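Local structure of putative uronate isomerase (Thermotoga maritima, 4NAR) at residues K30-V35 and R59-F64; F179-V184 and V349-I354; A235-E240 and E250-L255; L268-Q273 and E402-E407. The protein probably has lactate racemase or a related isomerase activity, its true substrate remaining uncertain. All blocks are in the same frame, centred on the assembly; numbering follows the deposited sequence.

Contact 1 (K30-V35 and R59-F64); sequences KKVLVV and RGLKEF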
loop_
_atom_site.group_PDB
_atom_site.type_symbol
_atom_site.label_atom_id
_atom_site.label_comp_id
_atom_site.label_asym_id
_atom_site.label_seq_id
_atom_site.Cartn_x
_atom_site.Cartn_y
_atom_site.Cartn_z
ATOM N N LYS A 30 -20.012 23.413 -3.505
ATOM C CA LYS A 30 -21.233 22.778 -3.036
ATOM C C LYS A 30 -20.994 21.273 -2.928
ATOM O O LYS A 30 -21.314 20.681 -1.906
ATOM C CB LYS A 30 -22.458 23.126 -3.903
ATOM C CG LYS A 30 -22.128 23.545 -5.319
ATOM C CD LYS A 30 -23.329 24.180 -6.031
ATOM C CE LYS A 30 -24.362 23.141 -6.460
ATOM N NZ LYS A 30 -24.833 23.358 -7.867
ATOM N N LYS A 31 -20.391 20.684 -3.963
ATOM C CA LYS A 31 -20.098 19.246 -4.023
ATOM C C LYS A 31 -18.581 18.979 -4.001
ATOM O O LYS A 31 -17.839 19.455 -4.873
ATOM C CB LYS A 31 -20.693 18.646 -5.302
ATOM C CG LYS A 31 -21.998 17.880 -5.149
ATOM C CD LYS A 31 -21.815 16.475 -5.731
ATOM C CE LYS A 31 -23.042 15.966 -6.479
ATOM N NZ LYS A 31 -22.750 14.617 -7.076
ATOM N N VAL A 32 -18.137 18.195 -3.021
ATOM C CA VAL A 32 -16.726 17.886 -2.827
ATOM C C VAL A 32 -16.520 16.368 -2.672
ATOM O O VAL A 32 -17.397 15.667 -2.166
ATOM C CB VAL A 32 -16.213 18.633 -1.571
ATOM C CG1 VAL A 32 -15.351 17.751 -0.681
ATOM C CG2 VAL A 32 -15.495 19.917 -1.959
ATOM N N LEU A 33 -15.373 15.856 -3.121
ATOM C CA LEU A 33 -15.035 14.446 -2.925
ATOM C C LEU A 33 -13.717 14.308 -2.176
ATOM O O LEU A 33 -12.705 14.938 -2.546
ATOM C CB LEU A 33 -14.940 13.705 -4.269
ATOM C CG LEU A 33 -14.508 12.226 -4.262
ATOM C CD1 LEU A 33 -15.491 11.360 -3.477
ATOM C CD2 LEU A 33 -14.349 11.679 -5.677
ATOM N N VAL A 34 -13.723 13.484 -1.127
ATOM C CA VAL A 34 -12.498 13.187 -0.401
ATOM C C VAL A 34 -12.140 11.718 -0.567
ATOM O O VAL A 34 -12.865 10.825 -0.105
ATOM C CB VAL A 34 -12.584 13.561 1.110
ATOM C CG1 VAL A 34 -11.295 13.157 1.845
ATOM C CG2 VAL A 34 -12.847 15.049 1.275
ATOM N N VAL A 35 -11.015 11.480 -1.241
ATOM C CA VAL A 35 -10.456 10.145 -1.407
ATOM C C VAL A 35 -9.417 9.929 -0.294
ATOM O O VAL A 35 -8.506 10.755 -0.116
ATOM C CB VAL A 35 -9.834 9.972 -2.827
ATOM C CG1 VAL A 35 -9.243 8.583 -2.994
ATOM C CG2 VAL A 35 -10.892 10.225 -3.917
ATOM N N ARG A 59 -17.914 27.704 4.463
ATOM C CA ARG A 59 -17.995 28.373 3.168
ATOM C C ARG A 59 -19.113 27.839 2.271
ATOM O O ARG A 59 -19.088 28.042 1.055
ATOM C CB ARG A 59 -16.650 28.315 2.444
ATOM C CG ARG A 59 -15.726 29.476 2.797
ATOM C CD ARG A 59 -14.403 29.411 2.027
ATOM N NE ARG A 59 -14.587 29.015 0.629
ATOM C CZ ARG A 59 -14.711 29.864 -0.391
ATOM N NH1 ARG A 59 -14.666 31.174 -0.179
ATOM N NH2 ARG A 59 -14.879 29.399 -1.629
ATOM N N GLY A 60 -20.084 27.153 2.874
ATOM C CA GLY A 60 -21.297 26.756 2.169
ATOM C C GLY A 60 -21.282 25.427 1.430
ATOM O O GLY A 60 -21.970 25.266 0.418
ATOM N N LEU A 61 -20.510 24.468 1.929
ATOM C CA LEU A 61 -20.514 23.113 1.381
ATOM C C LEU A 61 -21.909 22.475 1.425
ATOM O O LEU A 61 -22.559 22.455 2.472
ATOM C CB LEU A 61 -19.539 22.235 2.162
ATOM C CG LEU A 61 -19.526 20.751 1.817
ATOM C CD1 LEU A 61 -18.903 20.553 0.444
ATOM C CD2 LEU A 61 -18.764 19.976 2.889
ATOM N N LYS A 62 -22.365 21.951 0.292
ATOM C CA LYS A 62 -23.640 21.235 0.259
ATOM C C LYS A 62 -23.479 19.713 0.407
ATOM O O LYS A 62 -24.259 19.049 1.092
ATOM C CB LYS A 62 -24.397 21.565 -1.027
ATOM C CG LYS A 62 -24.773 23.042 -1.158
ATOM C CD LYS A 62 -25.724 23.469 -0.035
ATOM C CE LYS A 62 -25.356 24.844 0.531
ATOM N NZ LYS A 62 -25.651 24.919 2.005
ATOM N N GLU A 63 -22.450 19.166 -0.230
ATOM C CA GLU A 63 -22.274 17.723 -0.294
ATOM C C GLU A 63 -20.819 17.285 -0.111
ATOM O O GLU A 63 -19.924 17.691 -0.864
ATOM C CB GLU A 63 -22.794 17.219 -1.626
ATOM C CG GLU A 63 -23.864 16.192 -1.490
ATOM C CD GLU A 63 -24.875 16.274 -2.609
ATOM O OE1 GLU A 63 -24.923 15.338 -3.444
ATOM O OE2 GLU A 63 -25.626 17.275 -2.647
ATOM N N PHE A 64 -20.599 16.442 0.888
ATOM C CA PHE A 64 -19.268 15.984 1.246
ATOM C C PHE A 64 -19.241 14.473 1.049
ATOM O O PHE A 64 -19.713 13.708 1.901
ATOM C CB PHE A 64 -18.996 16.344 2.707
ATOM C CG PHE A 64 -17.582 16.091 3.153
ATOM C CD1 PHE A 64 -17.233 14.887 3.765
ATOM C CD2 PHE A 64 -16.601 17.071 2.975
ATOM C CE1 PHE A 64 -15.907 14.662 4.187
ATOM C CE2 PHE A 64 -15.280 16.862 3.386
ATOM C CZ PHE A 64 -14.929 15.663 3.998
#
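Lys30 and Glu63 open the pairing of two parallel strands through a bond from Glu63 N to Lys30 O, whose modelled length of 2.5 Å is doubtfully short. The same carbonyl oxygen takes a second, weak and more bent bond from Lys62 N. One step further on, Val32 N donates to Glu63 O at 2.8 Å, which sets Lys31 beside Glu63 and Val32 beside Phe64. On the face carrying Lys31 and Glu63 the two side chains run alongside each other, with Lys31 CE 3.6 Å from Glu63 OE1. Their charges stay beyond a salt bridge; Lys31 NZ is instead bridged to Asp141, and the lysine makes a cation-pi contact with Phe142, while Glu63 OE1 bonds to His65. An alanine at Lys31 would probably leave Asp141 without this countercharge and uncover the flank of Glu63 along which the lysine chain lies.

The other face is apolar. Phe64 has CG anti to its backbone N (chi1 -172°), and its ring crosses Val34 obliquely, with CZ 3.5 Å from Val34 CG2. Val32 CG1 meets Phe64 CD2 at 3.9 Å, and Leu61 CD1 is equally far from Val32 CB. Tyr53, from helix 45-58, meets Phe64 edge-to-face and also touches Leu61. Gly60, with positive phi, is the C' residue of the Schellman motif that ends this helix and turns the chain toward strand 63-68. Strand 31-36, helix 45-58 and strand 63-68 thus form a beta-alpha-beta crossover, whose helix packs on the Val32-Phe64 face of a mixed sheet.

Contact 2 (F179-V184 and V349-I354); sequences FHWAAV and VAAHVI. With SO4 (sulfate ion), chain B.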
loop_
_atom_site.group_PDB
_atom_site.type_symbol
_atom_site.label_atom_id
_atom_site.label_comp_id
_atom_site.label_asym_id
_atom_site.label_seq_id
_atom_site.Cartn_x
_atom_site.Cartn_y
_atom_site.Cartn_z
ATOM N N PHE A 179 1.426 -3.290 -12.894
ATOM C CA PHE A 179 2.483 -2.644 -12.119
ATOM C C PHE A 179 3.079 -3.582 -11.067
ATOM O O PHE A 179 4.287 -3.555 -10.822
ATOM C CB PHE A 179 2.081 -1.259 -11.563
ATOM C CG PHE A 179 1.398 -1.279 -10.212
ATOM C CD1 PHE A 179 2.102 -1.570 -9.042
ATOM C CD2 PHE A 179 0.060 -0.913 -10.104
ATOM C CE1 PHE A 179 1.475 -1.554 -7.802
ATOM C CE2 PHE A 179 -0.575 -0.883 -8.860
ATOM C CZ PHE A 179 0.136 -1.205 -7.707
ATOM N N HIS A 180 2.236 -4.412 -10.460
ATOM C CA HIS A 180 2.730 -5.383 -9.486
ATOM C C HIS A 180 3.739 -6.345 -10.124
ATOM O O HIS A 180 4.778 -6.651 -9.531
ATOM C CB HIS A 180 1.577 -6.149 -8.834
ATOM C CG HIS A 180 0.945 -5.424 -7.688
ATOM N ND1 HIS A 180 1.612 -5.172 -6.505
ATOM C CD2 HIS A 180 -0.299 -4.902 -7.536
ATOM C CE1 HIS A 180 0.812 -4.522 -5.677
ATOM N NE2 HIS A 180 -0.354 -4.347 -6.280
ATOM N N TRP A 181 3.445 -6.800 -11.340
ATOM C CA TRP A 181 4.342 -7.717 -12.023
ATOM C C TRP A 181 5.629 -7.028 -12.472
ATOM O O TRP A 181 6.716 -7.598 -12.355
ATOM C CB TRP A 181 3.639 -8.368 -13.218
ATOM C CG TRP A 181 4.426 -9.503 -13.807
ATOM C CD1 TRP A 181 4.981 -9.557 -15.061
ATOM C CD2 TRP A 181 4.772 -10.737 -13.163
ATOM N NE1 TRP A 181 5.643 -10.752 -15.235
ATOM C CE2 TRP A 181 5.531 -11.502 -14.078
ATOM C CE3 TRP A 181 4.502 -11.288 -11.898
ATOM C CZ2 TRP A 181 6.032 -12.774 -13.780
ATOM C CZ3 TRP A 181 5.004 -12.560 -11.593
ATOM C CH2 TRP A 181 5.757 -13.285 -12.533
ATOM N N ALA A 182 5.498 -5.813 -13.010
ATOM C CA ALA A 182 6.651 -4.995 -13.381
ATOM C C ALA A 182 7.574 -4.842 -12.172
ATOM O O ALA A 182 8.796 -5.005 -12.282
ATOM C CB ALA A 182 6.194 -3.614 -13.879
ATOM N N ALA A 183 6.974 -4.553 -11.019
ATOM C CA ALA A 183 7.729 -4.327 -9.790
ATOM C C ALA A 183 8.466 -5.577 -9.340
ATOM O O ALA A 183 9.634 -5.516 -8.955
ATOM C CB ALA A 183 6.797 -3.826 -8.670
ATOM N N VAL A 184 7.782 -6.712 -9.365
ATOM C CA VAL A 184 8.381 -7.935 -8.845
ATOM C C VAL A 184 9.537 -8.460 -9.726
ATOM O O VAL A 184 10.452 -9.140 -9.230
ATOM C CB VAL A 184 7.329 -9.034 -8.551
ATOM C CG1 VAL A 184 7.015 -9.840 -9.827
ATOM C CG2 VAL A 184 7.815 -9.950 -7.394
ATOM N N VAL A 349 -1.547 -11.769 -7.361
ATOM C CA VAL A 349 -1.266 -12.917 -6.496
ATOM C C VAL A 349 0.137 -13.507 -6.746
ATOM O O VAL A 349 0.877 -13.811 -5.795
ATOM C CB VAL A 349 -2.317 -14.032 -6.689
ATOM C CG1 VAL A 349 -1.929 -15.296 -5.903
ATOM C CG2 VAL A 349 -3.704 -13.532 -6.292
ATOM N N ALA A 350 0.497 -13.667 -8.021
ATOM C CA ALA A 350 1.819 -14.187 -8.357
ATOM C C ALA A 350 2.908 -13.297 -7.758
ATOM O O ALA A 350 3.860 -13.788 -7.128
ATOM C CB ALA A 350 1.995 -14.307 -9.882
ATOM N N ALA A 351 2.771 -11.987 -7.949
ATOM C CA ALA A 351 3.765 -11.053 -7.419
ATOM C C ALA A 351 3.808 -11.111 -5.880
ATOM O O ALA A 351 4.889 -11.100 -5.271
ATOM C CB ALA A 351 3.489 -9.617 -7.923
ATOM N N HIS A 352 2.628 -11.186 -5.263
ATOM C CA HIS A 352 2.506 -11.202 -3.801
ATOM C C HIS A 352 3.305 -12.347 -3.166
ATOM O O HIS A 352 4.091 -12.158 -2.227
ATOM C CB HIS A 352 1.039 -11.359 -3.414
ATOM C CG HIS A 352 0.833 -11.884 -2.020
ATOM N ND1 HIS A 352 1.047 -11.122 -0.895
ATOM C CD2 HIS A 352 0.406 -13.098 -1.586
ATOM C CE1 HIS A 352 0.765 -11.844 0.186
ATOM N NE2 HIS A 352 0.383 -13.041 -0.208
ATOM N N VAL A 353 3.069 -13.537 -3.700
ATOM C CA VAL A 353 3.719 -14.762 -3.263
ATOM C C VAL A 353 5.268 -14.666 -3.324
ATOM O O VAL A 353 5.955 -14.988 -2.363
ATOM C CB VAL A 353 3.109 -15.948 -4.072
ATOM C CG1 VAL A 353 4.167 -16.908 -4.554
ATOM C CG2 VAL A 353 1.990 -16.617 -3.263
ATOM N N ILE A 354 5.814 -14.191 -4.435
ATOM C CA ILE A 354 7.253 -13.978 -4.538
ATOM C C ILE A 354 7.702 -12.936 -3.520
ATOM O O ILE A 354 8.720 -13.112 -2.836
ATOM C CB ILE A 354 7.642 -13.461 -5.928
ATOM C CG1 ILE A 354 7.196 -14.446 -7.020
ATOM C CG2 ILE A 354 9.159 -13.190 -5.995
ATOM C CD1 ILE A 354 7.294 -13.885 -8.457
HETATM S S SO4 B . -3.272 -4.086 -3.757
HETATM O O1 SO4 B . -2.446 -3.306 -4.694
HETATM O O2 SO4 B . -4.408 -3.262 -3.315
HETATM O O3 SO4 B . -3.742 -5.307 -4.429
HETATM O O4 SO4 B . -2.456 -4.469 -2.585
#
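Trp181 and Ala351 mark the nearest backbone approach of two helical segments, their CA atoms lying 5.7 Å apart. The axes of 179-184 and 349-354 come within 8.8 Å, and their N-to-C directions differ by 33°. The small side chain of Ala351 is consistent with this spacing: its CB faces the first helix and lies 3.6 Å from His180 O, with Val184 CB and His180 CB also near it. Ala350 CB meets Trp181 CZ3 at 3.9 Å.

This is a buried helix-helix packing in which helix 173-186 and helix 347-357, far apart in the sequence, cross while running in the same sense; helix 332-341 adds Val335 against Ala350 and Ile354. Trp181 has CG anti to its backbone N (chi1 -169°), and the benzene part of its indole approaches the second helix, where CZ3 touches Ile354 CD1. Its NE1 bonds to Asp125. Val184 and Ile354 meet at about a right angle, CG2 of Val184 being 3.8 Å from CG2 of Ile354.

His180 leads from the helix pair to a bound sulfate, probably from the crystallisation liquor. Phe179 CE1 sits over the centre of one face of the imidazole, and ND1 makes a weak bond to Ser156 OG. His180 NE2 donates a nearly straight bond of 2.8 Å to sulfate O1, which lies in the ring plane; Thr72, Trp283 and Asn348 also bond to the ion.

Contact 3 (A235-E240 and E250-L255); sequences ALYIDE and EKACEL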
loop_
_atom_site.group_PDB
_atom_site.type_symbol
_atom_site.label_atom_id
_atom_site.label_comp_id
_atom_site.label_asym_id
_atom_site.label_seq_id
_atom_site.Cartn_x
_atom_site.Cartn_y
_atom_site.Cartn_z
ATOM N N ALA A 235 4.739 15.920 8.492
ATOM C CA ALA A 235 4.576 16.813 7.343
ATOM C C ALA A 235 3.277 16.559 6.599
ATOM O O ALA A 235 2.806 15.423 6.518
ATOM C CB ALA A 235 5.749 16.684 6.372
ATOM N N LEU A 236 2.724 17.634 6.047
ATOM C CA LEU A 236 1.559 17.569 5.181
ATOM C C LEU A 236 1.880 18.421 3.953
ATOM O O LEU A 236 1.894 19.658 4.033
ATOM C CB LEU A 236 0.324 18.125 5.905
ATOM C CG LEU A 236 -1.050 17.489 5.634
ATOM C CD1 LEU A 236 -2.170 18.546 5.648
ATOM C CD2 LEU A 236 -1.090 16.673 4.337
ATOM N N TYR A 237 2.176 17.776 2.829
ATOM C CA TYR A 237 2.518 18.513 1.620
ATOM C C TYR A 237 1.276 18.668 0.745
ATOM O O TYR A 237 0.782 17.691 0.157
ATOM C CB TYR A 237 3.656 17.818 0.872
ATOM C CG TYR A 237 4.930 17.755 1.678
ATOM C CD1 TYR A 237 5.363 18.856 2.413
ATOM C CD2 TYR A 237 5.700 16.597 1.720
ATOM C CE1 TYR A 237 6.537 18.810 3.166
ATOM C CE2 TYR A 237 6.869 16.536 2.471
ATOM C CZ TYR A 237 7.287 17.652 3.192
ATOM O OH TYR A 237 8.453 17.614 3.941
ATOM N N ILE A 238 0.764 19.894 0.666
ATOM C CA ILE A 238 -0.468 20.169 -0.060
ATOM C C ILE A 238 -0.147 20.761 -1.428
ATOM O O ILE A 238 0.615 21.719 -1.523
ATOM C CB ILE A 238 -1.359 21.153 0.725
ATOM C CG1 ILE A 238 -1.571 20.646 2.161
ATOM C CG2 ILE A 238 -2.685 21.386 -0.010
ATOM C CD1 ILE A 238 -2.614 21.421 2.975
ATOM N N ASP A 239 -0.723 20.203 -2.488
ATOM C CA ASP A 239 -0.424 20.683 -3.823
ATOM C C ASP A 239 -1.578 20.380 -4.769
ATOM O O ASP A 239 -2.575 19.765 -4.370
ATOM C CB ASP A 239 0.880 20.067 -4.313
ATOM C CG ASP A 239 1.555 20.904 -5.390
ATOM O OD1 ASP A 239 0.844 21.694 -6.075
ATOM O OD2 ASP A 239 2.790 20.756 -5.563
ATOM N N GLU A 240 -1.466 20.812 -6.020
ATOM C CA GLU A 240 -2.631 20.770 -6.908
ATOM C C GLU A 240 -2.342 20.145 -8.282
ATOM O O GLU A 240 -1.286 20.375 -8.884
ATOM C CB GLU A 240 -3.255 22.178 -7.060
ATOM C CG GLU A 240 -4.443 22.223 -8.040
ATOM C CD GLU A 240 -5.255 23.528 -8.013
ATOM O OE1 GLU A 240 -4.790 24.550 -7.446
ATOM O OE2 GLU A 240 -6.379 23.528 -8.584
ATOM N N GLU A 250 7.601 13.717 -4.285
ATOM C CA GLU A 250 9.064 13.773 -4.255
ATOM C C GLU A 250 9.574 14.364 -2.940
ATOM O O GLU A 250 10.541 13.870 -2.344
ATOM C CB GLU A 250 9.609 14.543 -5.456
ATOM C CG GLU A 250 9.757 13.661 -6.673
ATOM C CD GLU A 250 9.771 14.439 -7.988
ATOM O OE1 GLU A 250 9.551 15.683 -7.972
ATOM O OE2 GLU A 250 10.003 13.795 -9.041
ATOM N N LYS A 251 8.915 15.420 -2.484
ATOM C CA LYS A 251 9.246 15.988 -1.196
ATOM C C LYS A 251 8.994 14.956 -0.111
ATOM O O LYS A 251 9.840 14.763 0.774
ATOM C CB LYS A 251 8.431 17.250 -0.934
ATOM C CG LYS A 251 9.206 18.536 -1.211
ATOM C CD LYS A 251 8.612 19.300 -2.409
ATOM C CE LYS A 251 8.930 20.809 -2.355
ATOM N NZ LYS A 251 8.099 21.594 -3.342
ATOM N N ALA A 252 7.833 14.302 -0.183
ATOM C CA ALA A 252 7.465 13.272 0.784
ATOM C C ALA A 252 8.541 12.197 0.899
ATOM O O ALA A 252 8.947 11.834 2.004
ATOM C CB ALA A 252 6.142 12.633 0.406
ATOM N N CYS A 253 9.001 11.696 -0.245
ATOM C CA CYS A 253 9.988 10.617 -0.268
ATOM C C CYS A 253 11.327 11.009 0.377
ATOM O O CYS A 253 11.979 10.184 1.039
ATOM C CB CYS A 253 10.233 10.166 -1.707
ATOM S SG CYS A 253 8.848 9.276 -2.448
ATOM N N GLU A 254 11.734 12.260 0.170
ATOM C CA GLU A 254 12.960 12.775 0.770
ATOM C C GLU A 254 12.875 12.776 2.298
ATOM O O GLU A 254 13.839 12.425 2.972
ATOM C CB GLU A 254 13.298 14.172 0.240
ATOM C CG GLU A 254 14.646 14.688 0.728
ATOM C CD GLU A 254 15.749 13.608 0.692
ATOM O OE1 GLU A 254 16.085 13.125 -0.421
ATOM O OE2 GLU A 254 16.281 13.242 1.775
ATOM N N LEU A 255 11.714 13.134 2.845
ATOM C CA LEU A 255 11.543 13.116 4.294
ATOM C C LEU A 255 11.437 11.683 4.809
ATOM O O LEU A 255 12.150 11.300 5.756
ATOM C CB LEU A 255 10.330 13.942 4.740
ATOM C CG LEU A 255 10.208 13.994 6.275
ATOM C CD1 LEU A 255 11.499 14.530 6.918
ATOM C CD2 LEU A 255 8.991 14.793 6.745
HETATM O O HOH W 1 10.688 17.097 2.451
#
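Tyr237 and Lys251 meet where strand 231-240 runs straight into helix 241-259, which doubles back over the sheet. The strand and helix segments are nearly antiparallel, 166° between their directions, with axes 9.3 Å apart.

Tyr237 spans the gap. Lys251 CB lies over one face of its ring, offset toward the rim, in a CH-pi contact 4.1 Å from the centroid. Ala252 borders the same ring, its CB 4.2 Å from Tyr237 CD2 and its CA at the ring edge. Leu255 crosses the tyrosine at about a right angle, and its CD2 reaches both Tyr237 OH and, at 3.8 Å, Ala235 CB. No direct hydrogen bond joins the two segments. Instead one water donates to Tyr237 OH at 2.7 Å and to the backbone oxygen Lys251 O at 3.0 Å. Tyr237 OH is bonded to Glu6 OE2 as well, so the hydroxyl is held by two partners, the Glu6 carboxylate and the water.

Around this layer, strand 231-240 lies between strands 5-6 and 217-227 of the mixed sheet; Ala235 touches Glu6, Ala252 packs on Asn222, and Tyr4 meets both the Tyr237 ring and Lys251.

Contact 4 (L268-Q273 and E402-E407); sequences LRRAVQ and EDFMDE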
loop_
_atom_site.group_PDB
_atom_site.type_symbol
_atom_site.label_atom_id
_atom_site.label_comp_id
_atom_site.label_asym_id
_atom_site.label_seq_id
_atom_site.Cartn_x
_atom_site.Cartn_y
_atom_site.Cartn_z
ATOM N N LEU A 268 20.520 -10.386 10.628
ATOM C CA LEU A 268 19.694 -11.001 11.668
ATOM C C LEU A 268 19.499 -12.495 11.439
ATOM O O LEU A 268 19.302 -12.930 10.303
ATOM C CB LEU A 268 18.324 -10.324 11.744
ATOM C CG LEU A 268 18.284 -8.841 12.114
ATOM C CD1 LEU A 268 16.832 -8.354 12.133
ATOM C CD2 LEU A 268 18.975 -8.602 13.459
ATOM N N ARG A 269 19.536 -13.279 12.515
ATOM C CA ARG A 269 19.222 -14.700 12.412
ATOM C C ARG A 269 17.736 -14.923 12.725
ATOM O O ARG A 269 17.111 -15.865 12.231
ATOM C CB ARG A 269 20.141 -15.538 13.312
ATOM C CG ARG A 269 19.406 -16.550 14.193
ATOM C CD ARG A 269 20.162 -17.874 14.342
ATOM N NE ARG A 269 20.371 -18.561 13.061
ATOM C CZ ARG A 269 19.432 -19.227 12.380
ATOM N NH1 ARG A 269 18.178 -19.301 12.832
ATOM N NH2 ARG A 269 19.751 -19.818 11.232
ATOM N N ARG A 270 17.172 -14.024 13.523
ATOM C CA ARG A 270 15.762 -14.095 13.897
ATOM C C ARG A 270 15.171 -12.690 13.957
ATOM O O ARG A 270 15.746 -11.785 14.576
ATOM C CB ARG A 270 15.589 -14.777 15.262
ATOM C CG ARG A 270 15.274 -16.265 15.200
ATOM C CD ARG A 270 16.090 -17.084 16.210
ATOM N NE ARG A 270 15.918 -16.628 17.589
ATOM C CZ ARG A 270 15.022 -17.119 18.442
ATOM N NH1 ARG A 270 14.189 -18.083 18.062
ATOM N NH2 ARG A 270 14.948 -16.636 19.677
ATOM N N ALA A 271 14.028 -12.509 13.307
ATOM C CA ALA A 271 13.277 -11.260 13.401
ATOM C C ALA A 271 11.812 -11.594 13.632
ATOM O O ALA A 271 11.207 -12.346 12.849
ATOM C CB ALA A 271 13.445 -10.422 12.128
ATOM N N VAL A 272 11.245 -11.066 14.714
ATOM C CA VAL A 272 9.810 -11.196 14.936
ATOM C C VAL A 272 9.145 -9.879 14.568
ATOM O O VAL A 272 9.388 -8.848 15.210
ATOM C CB VAL A 272 9.454 -11.558 16.395
ATOM C CG1 VAL A 272 7.938 -11.544 16.601
ATOM C CG2 VAL A 272 10.025 -12.925 16.771
ATOM N N GLN A 273 8.327 -9.914 13.517
ATOM C CA GLN A 273 7.545 -8.754 13.122
ATOM C C GLN A 273 6.233 -8.733 13.914
ATOM O O GLN A 273 5.330 -9.539 13.677
ATOM C CB GLN A 273 7.299 -8.766 11.609
ATOM C CG GLN A 273 8.543 -8.404 10.792
ATOM C CD GLN A 273 8.808 -6.898 10.730
ATOM O OE1 GLN A 273 8.365 -6.129 11.595
ATOM N NE2 GLN A 273 9.548 -6.472 9.703
ATOM N N GLU A 402 10.882 -11.758 25.456
ATOM C CA GLU A 402 12.069 -12.122 26.239
ATOM C C GLU A 402 12.909 -13.209 25.571
ATOM O O GLU A 402 14.101 -13.335 25.850
ATOM C CB GLU A 402 11.698 -12.549 27.672
ATOM C CG GLU A 402 11.220 -11.416 28.568
ATOM C CD GLU A 402 9.800 -10.967 28.239
ATOM O OE1 GLU A 402 9.025 -11.784 27.677
ATOM O OE2 GLU A 402 9.463 -9.794 28.541
ATOM N N ASP A 403 12.282 -13.986 24.694
ATOM C CA ASP A 403 12.997 -15.004 23.926
ATOM C C ASP A 403 13.744 -14.407 22.738
ATOM O O ASP A 403 14.425 -15.133 22.022
ATOM C CB ASP A 403 12.040 -16.097 23.422
ATOM C CG ASP A 403 11.354 -16.857 24.559
ATOM O OD1 ASP A 403 11.966 -16.994 25.649
ATOM O OD2 ASP A 403 10.199 -17.307 24.363
ATOM N N PHE A 404 13.636 -13.096 22.519
ATOM C CA PHE A 404 14.249 -12.520 21.316
ATOM C C PHE A 404 15.165 -11.328 21.561
ATOM O O PHE A 404 15.172 -10.382 20.766
ATOM C CB PHE A 404 13.184 -12.193 20.243
ATOM C CG PHE A 404 12.437 -13.408 19.753
ATOM C CD1 PHE A 404 12.898 -14.135 18.664
ATOM C CD2 PHE A 404 11.304 -13.855 20.417
ATOM C CE1 PHE A 404 12.219 -15.278 18.222
ATOM C CE2 PHE A 404 10.622 -14.993 19.981
ATOM C CZ PHE A 404 11.079 -15.703 18.881
HETATM N N MSE A 405 15.953 -11.391 22.634
HETATM C CA MSE A 405 16.851 -10.286 22.990
HETATM C C MSE A 405 18.328 -10.619 22.806
HETATM O O MSE A 405 19.201 -9.800 23.103
HETATM C CB MSE A 405 16.621 -9.851 24.436
HETATM C CG MSE A 405 15.212 -10.107 24.942
HETATM SE SE MSE A 405 14.374 -8.493 25.677
HETATM C CE MSE A 405 13.570 -7.769 24.033
ATOM N N ASP A 406 18.602 -11.825 22.329
ATOM C CA ASP A 406 19.965 -12.256 22.031
ATOM C C ASP A 406 20.586 -11.374 20.942
ATOM O O ASP A 406 19.877 -10.637 20.242
ATOM C CB ASP A 406 19.948 -13.719 21.602
ATOM C CG ASP A 406 18.537 -14.217 21.319
ATOM O OD1 ASP A 406 18.151 -14.267 20.128
ATOM O OD2 ASP A 406 17.804 -14.543 22.286
ATOM N N GLU A 407 21.907 -11.439 20.805
ATOM C CA GLU A 407 22.613 -10.502 19.930
ATOM C C GLU A 407 22.082 -10.419 18.489
ATOM O O GLU A 407 22.028 -9.320 17.924
ATOM C CB GLU A 407 24.119 -10.775 19.938
ATOM C CG GLU A 407 24.519 -12.077 19.278
ATOM C CD GLU A 407 25.968 -12.436 19.536
ATOM O OE1 GLU A 407 26.345 -12.564 20.723
ATOM O OE2 GLU A 407 26.728 -12.586 18.553
#
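Arg270 and Asp406 share a partner: Ser409 OG is hydrogen-bonded to both Arg270 NE and Asp406 OD1. The two charges themselves stay beyond a salt bridge, Arg270 NH2 lying 4.0 Å from Asp406 OD1. Asp403 O stands at the edge of the guanidinium, in its plane, but the angle at NH2 is too poor for a hydrogen bond.

Phe404 gives the contact its apolar centre. Its CG is anti to its carbonyl carbon (chi1 -62°), and the ring extends from the loop toward the strand. Phe404 CE1 lies over one face of the guanidinium, displaced toward the rim and 3.4 Å from Arg270 CZ, the two planes being only 19° apart. Val272 CG2 sits over the centre of the Phe404 ring, 3.5 Å from its centroid, in a CH-pi contact. An alanine at Phe404 would probably leave the Val272 methyl without its aromatic cover and the Arg270 guanidinium freer to turn.

Val272 also touches Ile305, Tyr307 and Trp411 on the two neighbouring strands. The arrangement belongs to a parallel sheet, in which the loop leading into the edge strand 409-412 folds back over a face of the adjacent strand 268-274.

In the fold
Contacts 1 and 3 reach the same mixed sheet, their centres 24 Å apart: contact 1 pairs two of its strands, while contact 3 lays a helix on another. Contact 4 belongs to the separate parallel sheet, about 50 Å from contact 1 between centres. Contact 2, the most central, joins helices; contact 3 is nested in the chain loop that contact 2 closes, and contact 4 interleaves with contact 2. Only contact 1 has direct hydrogen bonds between its segments; the buried contacts 2 and 3 rely on apolar packing, with one water in contact 3. Of the partly buried pair, contact 1 keeps charged and apolar side chains on opposite sheet faces, while contact 4 stacks a guanidinium on a phenylalanine and links its polar groups through Ser409.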